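Local atomic coordinates of lipoprotein (Burkholderia cenocepacia, PDB entry 4QHQ), a protein that binds methionine and, as an NlpA-family lipoprotein, probably delivers it to an ABC transporter for uptake. Residues R161-S164 / D165-A168. Numbering follows the deposited sequence.
Sequences RVLS and DVDA
Val-162 meets Asp-165 through its carbonyl oxygen and Val-166 through a side-chain methyl. Its carbonyl O accepts a hydrogen bond from Asp-165 N at 2.9 Å; the N-H points fairly straight at the oxygen (157°), although the nitrogen stands well above the carbonyl plane. With Leu-163 and Ser-164 at the two central positions in helix-like backbone conformations, this bond closes a type I beta turn. Beyond it, Val-162 CG2 approaches Val-166 CG1 at 4.3 Å, a loose methyl-to-methyl contact between branched side chains. The other methyl of Val-166, CG2, stands between that residue's backbone N and carbonyl carbon, which brings it to 3.6 Å from Val-162 O.

Leu-163 is buried and reaches inward, where its side chain touches Ala-169 and Ile-171 of strand 168-171 and also Leu-181. Its CD2 also comes within 4.4 Å of Val-166 CG2. The carbonyl oxygens of Leu-163 and Val-166 are both acceptors and cannot bond each other; one water donates to both, at 2.7 Å and 2.8 Å respectively. This turn belongs to the connection from strand 150-154 to strand 168-171 in the five-stranded sheet of one lobe of a periplasmic-binding-protein fold. The strand it feeds into leads toward Asn-172 and Asn-174 of the methionine pocket.

Ser-164 suits the exposed side of the turn, where its short hydroxyl can serve the next residue. With chi1 at 63°, OG sits between its own N and carbonyl carbon and donates to Asp-165 OD1 at 2.9 Å. It meets the carboxylate from above, 43° out of its plane. The ammonium groups of Lys-89 and Lys-101 donate hydrogen bonds to the backbone oxygens of Ser-164 and Asp-165, respectively.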
loop_
_atom_site.group_PDB
_atom_site.type_symbol
_atom_site.label_atom_id
_atom_site.label_comp_id
_atom_site.label_asym_id
_atom_site.label_seq_id
_atom_site.Cartn_x
_atom_site.Cartn_y
_atom_site.Cartn_z
ATOM N N ARG A 161 3.732 -10.731 -11.034
ATOM C CA ARG A 161 4.434 -11.430 -12.099
ATOM C C ARG A 161 5.110 -12.741 -11.686
ATOM O O ARG A 161 5.836 -13.331 -12.475
ATOM C CB ARG A 161 5.415 -10.489 -12.805
ATOM C CG ARG A 161 4.687 -9.383 -13.554
ATOM C CD ARG A 161 5.628 -8.470 -14.336
ATOM N NE ARG A 161 6.508 -7.662 -13.484
ATOM C CZ ARG A 161 6.108 -6.623 -12.755
ATOM N NH1 ARG A 161 4.827 -6.270 -12.747
ATOM N NH2 ARG A 161 6.988 -5.934 -12.028
ATOM N N VAL A 162 4.846 -13.205 -10.466
ATOM C CA VAL A 162 5.269 -14.557 -10.077
ATOM C C VAL A 162 4.086 -15.479 -9.779
ATOM O O VAL A 162 4.276 -16.622 -9.372
ATOM C CB VAL A 162 6.232 -14.566 -8.858
ATOM C CG1 VAL A 162 7.452 -13.674 -9.117
ATOM C CG2 VAL A 162 5.508 -14.161 -7.578
ATOM N N LEU A 163 2.871 -14.983 -9.991
ATOM C CA LEU A 163 1.671 -15.773 -9.709
ATOM C C LEU A 163 1.632 -17.132 -10.398
ATOM O O LEU A 163 1.075 -18.084 -9.852
ATOM C CB LEU A 163 0.412 -14.983 -10.046
ATOM C CG LEU A 163 -0.051 -14.113 -8.882
ATOM C CD1 LEU A 163 -1.243 -13.261 -9.287
ATOM C CD2 LEU A 163 -0.405 -14.982 -7.667
ATOM N N SER A 164 2.223 -17.236 -11.588
ATOM C CA SER A 164 2.236 -18.510 -12.311
ATOM C C SER A 164 3.128 -19.557 -11.641
ATOM O O SER A 164 2.993 -20.755 -11.899
ATOM C CB SER A 164 2.665 -18.319 -13.770
ATOM O OG SER A 164 3.996 -17.831 -13.861
ATOM N N ASP A 165 4.016 -19.098 -10.763
ATOM C CA ASP A 165 5.053 -19.958 -10.200
ATOM C C ASP A 165 4.977 -20.108 -8.678
ATOM O O ASP A 165 5.922 -20.604 -8.054
ATOM C CB ASP A 165 6.444 -19.432 -10.585
ATOM C CG ASP A 165 6.790 -19.684 -12.042
ATOM O OD1 ASP A 165 5.864 -19.768 -12.877
ATOM O OD2 ASP A 165 7.996 -19.811 -12.359
ATOM N N VAL A 166 3.867 -19.684 -8.080
ATOM C CA VAL A 166 3.641 -19.898 -6.652
ATOM C C VAL A 166 2.217 -20.380 -6.447
ATOM O O VAL A 166 1.381 -20.296 -7.349
ATOM C CB VAL A 166 3.855 -18.614 -5.808
ATOM C CG1 VAL A 166 5.290 -18.114 -5.925
ATOM C CG2 VAL A 166 2.877 -17.532 -6.221
ATOM N N ASP A 167 1.936 -20.889 -5.256
ATOM C CA ASP A 167 0.588 -21.363 -4.974
ATOM C C ASP A 167 -0.349 -20.258 -4.493
ATOM O O ASP A 167 -1.560 -20.340 -4.698
ATOM C CB ASP A 167 0.643 -22.548 -4.021
ATOM C CG ASP A 167 1.422 -23.690 -4.611
ATOM O OD1 ASP A 167 1.118 -24.044 -5.768
ATOM O OD2 ASP A 167 2.358 -24.192 -3.956
ATOM N N ALA A 168 0.214 -19.216 -3.886
ATOM C CA ALA A 168 -0.545 -18.025 -3.545
ATOM C C ALA A 168 0.432 -16.893 -3.270
ATOM O O ALA A 168 1.599 -17.126 -2.969
ATOM C CB ALA A 168 -1.444 -18.266 -2.335
HETATM O O HOH W 1 -0.771 -18.630 -7.924
#